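Local coordinates for beta-d-glucoside glucohydrolase (Hypocrea jecorina, PDB 3ZZ1), which probably hydrolyses terminal, non-reducing beta-D-glucosyl residues to release beta-D-glucose, as a secreted family 3 glycoside hydrolase of cellulose degradation, at residues Q490-P495 with T568-F573; V483-L488 with N537-R542; G596-A601 with S608-N613. All blocks are in the same frame, centred on the assembly; numbering follows the deposited sequence.

Interaction 1. Residues Q490-P495 with T568-F573; sequences QILALP and TPRYEF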
ATOM      1  N   GLN A 490     -22.943   6.214  14.120  1.00 18.41           N
ATOM      2  CA  GLN A 490     -24.249   6.786  13.778  1.00 18.87           C
ATOM      3  C   GLN A 490     -25.072   5.833  12.920  1.00 18.80           C
ATOM      4  O   GLN A 490     -26.286   5.697  13.102  1.00 19.12           O
ATOM      5  CB  GLN A 490     -24.084   8.102  13.021  1.00 19.05           C
ATOM      6  CG  GLN A 490     -23.969   9.317  13.903  1.00 19.95           C
ATOM      7  CD  GLN A 490     -24.878  10.430  13.450  1.00 20.50           C
ATOM      8  OE1 GLN A 490     -25.421  10.391  12.350  1.00 21.82           O
ATOM      9  NE2 GLN A 490     -25.062  11.423  14.299  1.00 19.79           N
ATOM     10  N   ILE A 491     -24.399   5.187  11.976  1.00 18.47           N
ATOM     11  CA  ILE A 491     -25.038   4.240  11.078  1.00 18.05           C
ATOM     12  C   ILE A 491     -25.412   2.958  11.827  1.00 17.99           C
ATOM     13  O   ILE A 491     -26.499   2.404  11.621  1.00 17.95           O
ATOM     14  CB  ILE A 491     -24.135   3.970   9.850  1.00 17.98           C
ATOM     15  CG1 ILE A 491     -24.154   5.190   8.921  1.00 17.76           C
ATOM     16  CG2 ILE A 491     -24.557   2.708   9.107  1.00 17.53           C
ATOM     17  CD1 ILE A 491     -23.033   5.224   7.913  1.00 17.14           C
ATOM     18  N   LEU A 492     -24.527   2.516  12.717  1.00 17.77           N
ATOM     19  CA  LEU A 492     -24.725   1.264  13.450  1.00 17.87           C
ATOM     20  C   LEU A 492     -25.801   1.349  14.529  1.00 17.86           C
ATOM     21  O   LEU A 492     -26.371   0.330  14.919  1.00 18.06           O
ATOM     22  CB  LEU A 492     -23.410   0.772  14.060  1.00 17.81           C
ATOM     23  CG  LEU A 492     -22.365   0.316  13.044  1.00 17.77           C
ATOM     24  CD1 LEU A 492     -21.005   0.233  13.702  1.00 17.11           C
ATOM     25  CD2 LEU A 492     -22.758  -1.010  12.408  1.00 17.37           C
ATOM     26  N   ALA A 493     -26.072   2.565  14.994  1.00 17.88           N
ATOM     27  CA  ALA A 493     -27.086   2.813  16.017  1.00 17.81           C
ATOM     28  C   ALA A 493     -28.508   2.678  15.460  1.00 17.73           C
ATOM     29  O   ALA A 493     -29.471   2.563  16.222  1.00 18.06           O
ATOM     30  CB  ALA A 493     -26.880   4.187  16.637  1.00 17.72           C
ATOM     31  N   LEU A 494     -28.628   2.696  14.134  1.00 17.40           N
ATOM     32  CA  LEU A 494     -29.911   2.522  13.461  1.00 17.23           C
ATOM     33  C   LEU A 494     -30.241   1.041  13.341  1.00 17.14           C
ATOM     34  O   LEU A 494     -29.551   0.311  12.628  1.00 17.31           O
ATOM     35  CB  LEU A 494     -29.885   3.164  12.072  1.00 17.20           C
ATOM     36  CG  LEU A 494     -29.622   4.666  11.972  1.00 16.65           C
ATOM     37  CD1 LEU A 494     -29.114   5.008  10.576  1.00 16.82           C
ATOM     38  CD2 LEU A 494     -30.870   5.470  12.307  1.00 16.89           C
ATOM     39  N   PRO A 495     -31.299   0.590  14.039  1.00 17.03           N
ATOM     40  CA  PRO A 495     -31.683  -0.828  14.037  1.00 16.95           C
ATOM     41  C   PRO A 495     -32.056  -1.357  12.650  1.00 16.76           C
ATOM     42  O   PRO A 495     -32.018  -2.569  12.424  1.00 16.82           O
ATOM     43  CB  PRO A 495     -32.906  -0.866  14.966  1.00 16.83           C
ATOM     44  CG  PRO A 495     -32.827   0.386  15.766  1.00 17.28           C
ATOM     45  CD  PRO A 495     -32.211   1.401  14.863  1.00 17.06           C
ATOM     46  N   THR A 568     -11.559  -0.770  23.165  1.00 15.73           N
ATOM     47  CA  THR A 568     -12.305  -1.638  22.263  1.00 15.58           C
ATOM     48  C   THR A 568     -12.671  -0.869  20.989  1.00 15.47           C
ATOM     49  O   THR A 568     -13.420   0.113  21.039  1.00 15.46           O
ATOM     50  CB  THR A 568     -13.572  -2.219  22.938  1.00 15.82           C
ATOM     51  OG1 THR A 568     -13.208  -2.841  24.176  1.00 15.54           O
ATOM     52  CG2 THR A 568     -14.236  -3.259  22.035  1.00 15.19           C
ATOM     53  N   PRO A 569     -12.128  -1.305  19.838  1.00 15.20           N
ATOM     54  CA  PRO A 569     -12.556  -0.677  18.595  1.00 15.05           C
ATOM     55  C   PRO A 569     -13.930  -1.199  18.200  1.00 14.95           C
ATOM     56  O   PRO A 569     -14.403  -2.189  18.770  1.00 15.02           O
ATOM     57  CB  PRO A 569     -11.495  -1.120  17.583  1.00 14.99           C
ATOM     58  CG  PRO A 569     -10.794  -2.284  18.187  1.00 14.94           C
ATOM     59  CD  PRO A 569     -11.190  -2.421  19.619  1.00 14.98           C
ATOM     60  N   ARG A 570     -14.578  -0.529  17.257  1.00 14.76           N
ATOM     61  CA  ARG A 570     -15.795  -1.075  16.673  1.00 14.82           C
ATOM     62  C   ARG A 570     -15.418  -2.318  15.873  1.00 14.55           C
ATOM     63  O   ARG A 570     -15.940  -3.407  16.122  1.00 14.60           O
ATOM     64  CB  ARG A 570     -16.508  -0.037  15.796  1.00 14.91           C
ATOM     65  CG  ARG A 570     -17.737  -0.557  15.026  1.00 15.69           C
ATOM     66  CD  ARG A 570     -18.752  -1.316  15.901  1.00 16.49           C
ATOM     67  NE  ARG A 570     -19.399  -0.455  16.889  1.00 17.20           N
ATOM     68  CZ  ARG A 570     -20.023  -0.892  17.983  1.00 17.70           C
ATOM     69  NH1 ARG A 570     -20.097  -2.191  18.248  1.00 17.35           N
ATOM     70  NH2 ARG A 570     -20.575  -0.023  18.820  1.00 17.74           N
ATOM     71  N   TYR A 571     -14.495  -2.140  14.929  1.00 13.96           N
ATOM     72  CA  TYR A 571     -13.975  -3.238  14.127  1.00 13.30           C
ATOM     73  C   TYR A 571     -12.450  -3.208  14.147  1.00 13.32           C
ATOM     74  O   TYR A 571     -11.827  -2.246  13.678  1.00 13.31           O
ATOM     75  CB  TYR A 571     -14.503  -3.157  12.695  1.00 13.17           C
ATOM     76  CG  TYR A 571     -16.015  -3.120  12.588  1.00 12.64           C
ATOM     77  CD1 TYR A 571     -16.796  -4.144  13.125  1.00 12.72           C
ATOM     78  CD2 TYR A 571     -16.659  -2.075  11.944  1.00 12.08           C
ATOM     79  CE1 TYR A 571     -18.176  -4.122  13.031  1.00 12.56           C
ATOM     80  CE2 TYR A 571     -18.042  -2.046  11.838  1.00 12.56           C
ATOM     81  CZ  TYR A 571     -18.792  -3.073  12.389  1.00 12.22           C
ATOM     82  OH  TYR A 571     -20.161  -3.055  12.294  1.00 12.85           O
ATOM     83  N   GLU A 572     -11.861  -4.262  14.706  1.00 12.96           N
ATOM     84  CA  GLU A 572     -10.414  -4.340  14.906  1.00 12.99           C
ATOM     85  C   GLU A 572      -9.636  -4.683  13.632  1.00 12.98           C
ATOM     86  O   GLU A 572     -10.207  -5.177  12.651  1.00 12.88           O
ATOM     87  CB  GLU A 572     -10.081  -5.345  16.018  1.00 13.02           C
ATOM     88  CG  GLU A 572     -10.361  -6.814  15.677  1.00 12.83           C
ATOM     89  CD  GLU A 572     -11.816  -7.236  15.892  1.00 13.31           C
ATOM     90  OE1 GLU A 572     -12.684  -6.367  16.153  1.00 13.86           O
ATOM     91  OE2 GLU A 572     -12.089  -8.453  15.795  1.00 12.13           O
ATOM     92  N   PHE A 573      -8.334  -4.403  13.659  1.00 12.93           N
ATOM     93  CA  PHE A 573      -7.406  -4.814  12.602  1.00 12.87           C
ATOM     94  C   PHE A 573      -7.531  -6.317  12.392  1.00 13.00           C
ATOM     95  O   PHE A 573      -7.519  -7.083  13.357  1.00 13.26           O
ATOM     96  CB  PHE A 573      -5.965  -4.449  12.997  1.00 12.76           C
ATOM     97  CG  PHE A 573      -4.915  -4.874  11.995  1.00 12.16           C
ATOM     98  CD1 PHE A 573      -4.304  -6.119  12.093  1.00 11.96           C
ATOM     99  CD2 PHE A 573      -4.518  -4.014  10.976  1.00 11.18           C
ATOM    100  CE1 PHE A 573      -3.326  -6.511  11.179  1.00 11.74           C
ATOM    101  CE2 PHE A 573      -3.545  -4.397  10.056  1.00 10.89           C
ATOM    102  CZ  PHE A 573      -2.952  -5.643  10.153  1.00 11.39           C
TER
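L492 reaches across to R570 and Y571: its CD1 touches both, and its CD2 meets the tyrosine hydroxyl. CD1 lies against the aliphatic part of the arginine, 3.5 Å from R570 CD, and also touches CG and NE; leucine and arginine run alongside one another, each heading toward the other's backbone. CD2 goes to the phenol end of the tyrosine, 3.3 Å from Y571 OH, while L492 CD1 also approaches the ring obliquely, 4.2 Å from Y571 CE2. With CG anti to the backbone nitrogen (chi1 175°), R570 lays that CG over one face of the Y571 ring, offset toward its rim; bends at chi2 and chi3 then turn NE toward E489, its salt-bridge partner on the helix that carries L492. A charged pair thus spans the same gap that the leucine fills with apolar contacts. R570 and Y571 together face I532 in a classic beta bulge. The contact lies within the family 3 C-terminal domain, where short helix 489-492 meets the loop between helix 559-564 and strand 582-591; L492 also packs on V500 of strand 497-502, and both L492 and Y571 reach K335 of strand 332-336.

Interaction 2. Residues V483-L488 with N537-R542; sequences VGAIIL and NDYNTR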
ATOM      1  N   VAL A 483     -11.227   5.576   1.267  1.00 12.32           N
ATOM      2  CA  VAL A 483      -9.770   5.627   1.374  1.00 12.05           C
ATOM      3  C   VAL A 483      -9.242   5.212   2.748  1.00 12.09           C
ATOM      4  O   VAL A 483      -8.035   5.051   2.927  1.00 11.90           O
ATOM      5  CB  VAL A 483      -9.247   7.054   1.090  1.00 11.90           C
ATOM      6  CG1 VAL A 483      -9.385   7.393  -0.385  1.00 11.98           C
ATOM      7  CG2 VAL A 483      -9.978   8.075   1.961  1.00 11.84           C
ATOM      8  N   GLY A 484     -10.140   5.063   3.719  1.00 12.31           N
ATOM      9  CA  GLY A 484      -9.745   4.723   5.086  1.00 12.21           C
ATOM     10  C   GLY A 484     -10.907   4.690   6.058  1.00 12.44           C
ATOM     11  O   GLY A 484     -12.067   4.862   5.663  1.00 12.34           O
ATOM     12  N   ALA A 485     -10.583   4.476   7.334  1.00 12.50           N
ATOM     13  CA  ALA A 485     -11.573   4.355   8.400  1.00 13.04           C
ATOM     14  C   ALA A 485     -12.566   5.510   8.451  1.00 13.31           C
ATOM     15  O   ALA A 485     -12.198   6.672   8.284  1.00 13.25           O
ATOM     16  CB  ALA A 485     -10.891   4.195   9.746  1.00 13.16           C
ATOM     17  N   ILE A 486     -13.826   5.153   8.664  1.00 13.62           N
ATOM     18  CA  ILE A 486     -14.912   6.089   8.893  1.00 14.08           C
ATOM     19  C   ILE A 486     -15.546   5.653  10.202  1.00 14.46           C
ATOM     20  O   ILE A 486     -15.670   4.454  10.451  1.00 15.02           O
ATOM     21  CB  ILE A 486     -15.965   5.998   7.759  1.00 14.19           C
ATOM     22  CG1 ILE A 486     -15.430   6.615   6.469  1.00 14.18           C
ATOM     23  CG2 ILE A 486     -17.308   6.635   8.161  1.00 13.99           C
ATOM     24  CD1 ILE A 486     -16.196   6.173   5.229  1.00 14.87           C
ATOM     25  N   ILE A 487     -15.931   6.607  11.046  1.00 14.56           N
ATOM     26  CA  ILE A 487     -16.676   6.272  12.258  1.00 14.75           C
ATOM     27  C   ILE A 487     -18.105   5.885  11.851  1.00 14.96           C
ATOM     28  O   ILE A 487     -18.830   6.678  11.242  1.00 14.67           O
ATOM     29  CB  ILE A 487     -16.672   7.436  13.289  1.00 14.74           C
ATOM     30  CG1 ILE A 487     -15.235   7.878  13.617  1.00 14.89           C
ATOM     31  CG2 ILE A 487     -17.446   7.053  14.548  1.00 14.35           C
ATOM     32  CD1 ILE A 487     -14.427   6.900  14.465  1.00 15.83           C
ATOM     33  N   LEU A 488     -18.487   4.651  12.167  1.00 15.25           N
ATOM     34  CA  LEU A 488     -19.747   4.096  11.674  1.00 15.58           C
ATOM     35  C   LEU A 488     -20.838   4.043  12.745  1.00 16.21           C
ATOM     36  O   LEU A 488     -21.916   3.485  12.520  1.00 16.18           O
ATOM     37  CB  LEU A 488     -19.511   2.704  11.076  1.00 15.13           C
ATOM     38  CG  LEU A 488     -18.573   2.601   9.870  1.00 14.27           C
ATOM     39  CD1 LEU A 488     -18.117   1.166   9.689  1.00 12.67           C
ATOM     40  CD2 LEU A 488     -19.215   3.146   8.589  1.00 13.03           C
ATOM     41  N   ASN A 537     -11.517  10.069  18.916  1.00 17.16           N
ATOM     42  CA  ASN A 537     -10.601  10.313  20.025  1.00 17.59           C
ATOM     43  C   ASN A 537      -9.878   9.055  20.506  1.00 17.59           C
ATOM     44  O   ASN A 537      -8.983   9.137  21.355  1.00 17.69           O
ATOM     45  CB  ASN A 537     -11.337  10.994  21.184  1.00 17.62           C
ATOM     46  CG  ASN A 537     -11.911  12.345  20.797  1.00 18.42           C
ATOM     47  OD1 ASN A 537     -13.119  12.553  20.856  1.00 19.14           O
ATOM     48  ND2 ASN A 537     -11.042  13.266  20.381  1.00 19.27           N
ATOM     49  N   ASP A 538     -10.268   7.898  19.967  1.00 17.44           N
ATOM     50  CA  ASP A 538      -9.609   6.634  20.297  1.00 17.35           C
ATOM     51  C   ASP A 538      -8.271   6.458  19.563  1.00 17.25           C
ATOM     52  O   ASP A 538      -7.405   5.707  20.018  1.00 17.31           O
ATOM     53  CB  ASP A 538     -10.536   5.444  20.028  1.00 17.41           C
ATOM     54  CG  ASP A 538     -11.739   5.406  20.964  1.00 17.31           C
ATOM     55  OD1 ASP A 538     -11.689   6.001  22.059  1.00 17.55           O
ATOM     56  OD2 ASP A 538     -12.746   4.767  20.602  1.00 18.10           O
ATOM     57  N   TYR A 539      -8.108   7.149  18.437  1.00 16.91           N
ATOM     58  CA  TYR A 539      -6.829   7.173  17.730  1.00 16.72           C
ATOM     59  C   TYR A 539      -5.832   8.050  18.477  1.00 16.58           C
ATOM     60  O   TYR A 539      -6.195   9.103  18.999  1.00 16.46           O
ATOM     61  CB  TYR A 539      -7.013   7.659  16.289  1.00 16.55           C
ATOM     62  CG  TYR A 539      -7.940   6.775  15.480  1.00 16.37           C
ATOM     63  CD1 TYR A 539      -7.517   5.531  15.005  1.00 16.36           C
ATOM     64  CD2 TYR A 539      -9.245   7.178  15.200  1.00 16.39           C
ATOM     65  CE1 TYR A 539      -8.375   4.711  14.264  1.00 16.67           C
ATOM     66  CE2 TYR A 539     -10.107   6.368  14.459  1.00 16.63           C
ATOM     67  CZ  TYR A 539      -9.669   5.141  13.996  1.00 16.10           C
ATOM     68  OH  TYR A 539     -10.527   4.353  13.268  1.00 15.56           O
ATOM     69  N   ASN A 540      -4.580   7.606  18.530  1.00 16.47           N
ATOM     70  CA  ASN A 540      -3.559   8.300  19.311  1.00 16.33           C
ATOM     71  C   ASN A 540      -2.675   9.267  18.517  1.00 16.31           C
ATOM     72  O   ASN A 540      -1.731   9.842  19.066  1.00 16.41           O
ATOM     73  CB  ASN A 540      -2.712   7.302  20.121  1.00 16.25           C
ATOM     74  CG  ASN A 540      -1.852   6.393  19.246  1.00 16.05           C
ATOM     75  OD1 ASN A 540      -2.143   6.166  18.068  1.00 15.26           O
ATOM     76  ND2 ASN A 540      -0.787   5.857  19.835  1.00 14.62           N
ATOM     77  N   THR A 541      -2.979   9.443  17.233  1.00 16.28           N
ATOM     78  CA  THR A 541      -2.274  10.426  16.400  1.00 16.30           C
ATOM     79  C   THR A 541      -3.242  11.330  15.643  1.00 16.34           C
ATOM     80  O   THR A 541      -4.391  10.957  15.398  1.00 16.19           O
ATOM     81  CB  THR A 541      -1.304   9.765  15.378  1.00 16.34           C
ATOM     82  OG1 THR A 541      -2.010   8.808  14.583  1.00 16.11           O
ATOM     83  CG2 THR A 541      -0.148   9.076  16.078  1.00 16.43           C
ATOM     84  N   ARG A 542      -2.762  12.516  15.278  1.00 16.43           N
ATOM     85  CA  ARG A 542      -3.539  13.485  14.505  1.00 16.70           C
ATOM     86  C   ARG A 542      -2.655  14.073  13.420  1.00 16.44           C
ATOM     87  O   ARG A 542      -1.426  14.011  13.518  1.00 16.38           O
ATOM     88  CB  ARG A 542      -4.036  14.632  15.397  1.00 16.92           C
ATOM     89  CG  ARG A 542      -4.797  14.228  16.657  1.00 18.40           C
ATOM     90  CD  ARG A 542      -6.231  13.830  16.365  1.00 20.14           C
ATOM     91  NE  ARG A 542      -6.998  13.659  17.598  1.00 22.35           N
ATOM     92  CZ  ARG A 542      -7.075  12.525  18.292  1.00 23.18           C
ATOM     93  NH1 ARG A 542      -6.432  11.441  17.881  1.00 23.96           N
ATOM     94  NH2 ARG A 542      -7.799  12.474  19.403  1.00 23.40           N
TER
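Y539 points its ring at the loop 483-488 and meets two apolar side chains there, A485 at the phenol end and I487 along the ring margin. The setting is the C-terminal domain of a family 3 glycoside hydrolase, with its mixed, largely parallel sheet: residues 483-488 leave the end of strand 476-482 and lead into helix 489-492, with L488 as the N-cap residue. In the first shell, A485 CB stands 3.5 Å from Y539 OH, a buried methyl against a buried hydroxyl. I487 comes in at the ring edge, near its plane, where its CD1 is 4.4 Å from Y539 CE2. Its chain turns at both torsions (chi1 -55°, chi2 -72°), which carries that terminal methyl to the ring although CB does not point at the tyrosine.

The next shell fixes both partners. Although it lies against a methyl, Y539 OH is hydrogen-bonded to the carbonyl O of T531 and to the backbone N of A533, so the polar end of the ring is satisfied by the chain preceding 537-542. On the other side, A485 O accepts a bond from R453 NH1, and I487 shares backbone hydrogen bonding with L456, a residue that Y539 also touches. I486, pointing away from the tyrosine, packs on W502 of strand 497-502.

At the backbone end of Y539, R542 folds back over its own segment. Its NH1 donates to Y539 O at 2.6 Å with an N-H...O angle of 162°, and a second, longer bond runs from R542 NH1 to T541 O at 3.3 Å; both oxygens lie almost in the guanidinium plane, while the nitrogen sits above each carbonyl plane.

Interaction 3. Residues G596-A601 with S608-N613; sequences GPATGA and SDLFQN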
ATOM      1  N   GLY A 596      19.989 -13.533  20.544  1.00 14.50           N
ATOM      2  CA  GLY A 596      21.135 -12.660  20.328  1.00 14.41           C
ATOM      3  C   GLY A 596      21.000 -11.799  19.088  1.00 14.28           C
ATOM      4  O   GLY A 596      19.962 -11.825  18.413  1.00 14.44           O
ATOM      5  N   PRO A 597      22.050 -11.022  18.773  1.00 14.14           N
ATOM      6  CA  PRO A 597      22.025 -10.250  17.531  1.00 13.91           C
ATOM      7  C   PRO A 597      22.064 -11.145  16.292  1.00 13.96           C
ATOM      8  O   PRO A 597      22.502 -12.297  16.362  1.00 13.56           O
ATOM      9  CB  PRO A 597      23.290  -9.385  17.619  1.00 13.85           C
ATOM     10  CG  PRO A 597      24.182 -10.088  18.598  1.00 14.23           C
ATOM     11  CD  PRO A 597      23.270 -10.780  19.566  1.00 14.11           C
ATOM     12  N   ALA A 598      21.573 -10.618  15.174  1.00 14.36           N
ATOM     13  CA  ALA A 598      21.776 -11.244  13.874  1.00 14.67           C
ATOM     14  C   ALA A 598      23.277 -11.266  13.615  1.00 14.78           C
ATOM     15  O   ALA A 598      23.980 -10.338  14.014  1.00 14.97           O
ATOM     16  CB  ALA A 598      21.054 -10.466  12.805  1.00 14.66           C
ATOM     17  N   THR A 599      23.773 -12.326  12.974  1.00 15.00           N
ATOM     18  CA  THR A 599      25.224 -12.502  12.798  1.00 15.24           C
ATOM     19  C   THR A 599      25.713 -12.591  11.346  1.00 15.35           C
ATOM     20  O   THR A 599      26.920 -12.502  11.096  1.00 15.40           O
ATOM     21  CB  THR A 599      25.756 -13.730  13.570  1.00 15.13           C
ATOM     22  OG1 THR A 599      25.056 -14.898  13.143  1.00 15.47           O
ATOM     23  CG2 THR A 599      25.576 -13.554  15.080  1.00 15.56           C
ATOM     24  N   GLY A 600      24.792 -12.766  10.398  1.00 15.22           N
ATOM     25  CA  GLY A 600      25.165 -12.881   8.985  1.00 15.23           C
ATOM     26  C   GLY A 600      25.729 -11.584   8.433  1.00 15.25           C
ATOM     27  O   GLY A 600      25.451 -10.512   8.964  1.00 15.17           O
ATOM     28  N   ALA A 601      26.536 -11.680   7.374  1.00 15.17           N
ATOM     29  CA  ALA A 601      27.083 -10.492   6.717  1.00 15.09           C
ATOM     30  C   ALA A 601      25.942  -9.734   6.059  1.00 15.07           C
ATOM     31  O   ALA A 601      24.967 -10.346   5.625  1.00 15.27           O
ATOM     32  CB  ALA A 601      28.129 -10.879   5.690  1.00 15.08           C
ATOM     33  N   SER A 608      22.397 -11.392   6.617  1.00 12.34           N
ATOM     34  CA  SER A 608      21.854 -12.471   5.787  1.00 12.45           C
ATOM     35  C   SER A 608      20.900 -13.435   6.497  1.00 12.52           C
ATOM     36  O   SER A 608      20.079 -14.076   5.842  1.00 12.52           O
ATOM     37  CB  SER A 608      22.995 -13.252   5.134  1.00 12.45           C
ATOM     38  OG  SER A 608      23.792 -13.885   6.117  1.00 12.38           O
ATOM     39  N   ASP A 609      21.002 -13.533   7.823  1.00 12.55           N
ATOM     40  CA  ASP A 609      20.142 -14.441   8.589  1.00 12.99           C
ATOM     41  C   ASP A 609      18.745 -13.879   8.882  1.00 12.98           C
ATOM     42  O   ASP A 609      17.831 -14.635   9.203  1.00 12.99           O
ATOM     43  CB  ASP A 609      20.832 -14.956   9.874  1.00 12.90           C
ATOM     44  CG  ASP A 609      21.472 -13.843  10.714  1.00 13.98           C
ATOM     45  OD1 ASP A 609      21.855 -12.783  10.166  1.00 14.78           O
ATOM     46  OD2 ASP A 609      21.612 -14.047  11.941  1.00 14.74           O
ATOM     47  N   LEU A 610      18.585 -12.564   8.746  1.00 13.09           N
ATOM     48  CA  LEU A 610      17.349 -11.882   9.149  1.00 13.21           C
ATOM     49  C   LEU A 610      16.080 -12.298   8.409  1.00 13.31           C
ATOM     50  O   LEU A 610      15.006 -12.328   9.007  1.00 13.33           O
ATOM     51  CB  LEU A 610      17.512 -10.359   9.101  1.00 13.05           C
ATOM     52  CG  LEU A 610      18.212  -9.743  10.313  1.00 13.34           C
ATOM     53  CD1 LEU A 610      18.571  -8.288  10.050  1.00 12.72           C
ATOM     54  CD2 LEU A 610      17.350  -9.878  11.573  1.00 13.29           C
ATOM     55  N   PHE A 611      16.202 -12.619   7.125  1.00 13.60           N
ATOM     56  CA  PHE A 611      15.049 -13.048   6.334  1.00 13.73           C
ATOM     57  C   PHE A 611      14.974 -14.572   6.205  1.00 14.10           C
ATOM     58  O   PHE A 611      14.078 -15.101   5.537  1.00 14.08           O
ATOM     59  CB  PHE A 611      15.041 -12.374   4.957  1.00 13.71           C
ATOM     60  CG  PHE A 611      14.561 -10.945   4.984  1.00 13.36           C
ATOM     61  CD1 PHE A 611      15.421  -9.913   5.351  1.00 12.37           C
ATOM     62  CD2 PHE A 611      13.251 -10.634   4.634  1.00 12.90           C
ATOM     63  CE1 PHE A 611      14.983  -8.595   5.379  1.00 13.02           C
ATOM     64  CE2 PHE A 611      12.800  -9.319   4.661  1.00 13.14           C
ATOM     65  CZ  PHE A 611      13.669  -8.295   5.031  1.00 13.42           C
ATOM     66  N   GLN A 612      15.908 -15.269   6.849  1.00 14.23           N
ATOM     67  CA  GLN A 612      15.908 -16.729   6.839  1.00 14.69           C
ATOM     68  C   GLN A 612      14.969 -17.286   7.905  1.00 14.71           C
ATOM     69  O   GLN A 612      14.832 -16.712   8.989  1.00 14.81           O
ATOM     70  CB  GLN A 612      17.323 -17.282   7.008  1.00 14.71           C
ATOM     71  CG  GLN A 612      18.121 -17.284   5.708  1.00 15.68           C
ATOM     72  CD  GLN A 612      19.600 -17.586   5.895  1.00 16.95           C
ATOM     73  OE1 GLN A 612      20.161 -17.408   6.980  1.00 18.06           O
ATOM     74  NE2 GLN A 612      20.245 -18.033   4.824  1.00 17.30           N
ATOM     75  N   ASN A 613      14.321 -18.400   7.581  1.00 14.65           N
ATOM     76  CA  ASN A 613      13.354 -19.027   8.469  1.00 14.77           C
ATOM     77  C   ASN A 613      14.002 -19.717   9.665  1.00 14.77           C
ATOM     78  O   ASN A 613      14.987 -20.449   9.518  1.00 15.02           O
ATOM     79  CB  ASN A 613      12.477 -20.007   7.691  1.00 14.63           C
ATOM     80  CG  ASN A 613      11.525 -19.307   6.733  1.00 15.29           C
ATOM     81  OD1 ASN A 613      11.037 -18.202   7.004  1.00 14.62           O
ATOM     82  ND2 ASN A 613      11.251 -19.950   5.604  1.00 15.34           N
TER
HETATM   83  O   HOH W   1      26.670 -14.104   5.956  1.00 19.96           O
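D609 turns its carboxylate between its own backbone N and carbonyl carbon (chi1 49°), and in this rotamer both oxygens face the backbone of A598-G600. OD2 accepts from T599 N at 2.9 Å, met on the syn side and nearly straight at 167°. OD1 takes G600 N, also at 2.9 Å, but this donor arrives from well above the carboxylate plane. Two successive amides therefore grip one carboxylate. S608 has the same kind of first torsion (chi1 63°), which lays its OG 3.3 Å from G600 CA; the absence of a side chain on G600 makes room for both this hydroxyl and D609. These links close the chain on itself: strand 596-597 edges a small antiparallel sheet with 685-688 and 678-680, strands of the fibronectin type III-like domain, and the chain returns after strand 606-607 through a type I turn, D609 to Q612, into strand 613-623. S608 N bonds to A601 O at 2.9 Å, and a water accepts from A601 N while also bonding to S608 OG. Next to the carboxylate, A598 CB rests 3.8 Å from L610 CG, and L610 in turn packs on W686 of strand 685-688.

Interactions 1 and 2 are neighbours in the family 3 C-terminal domain, their centres 12 Å apart. Their segments alternate along the chain: 483-488 runs almost directly into 490-495, and 537-542 precedes 568-573. The later part of the domain is thus brought twice against the connection between strands 476-482 and 497-502 of the mixed sheet. The two contacts also touch, with Y571 CE2 3.9 Å from L488 CD1. Interaction 3 follows both in sequence and stands apart, its centre about 42 Å from that of interaction 1 and 37 Å from that of interaction 2. It ties a short local return beside strand 596-597, whereas the other two join residues far apart in sequence.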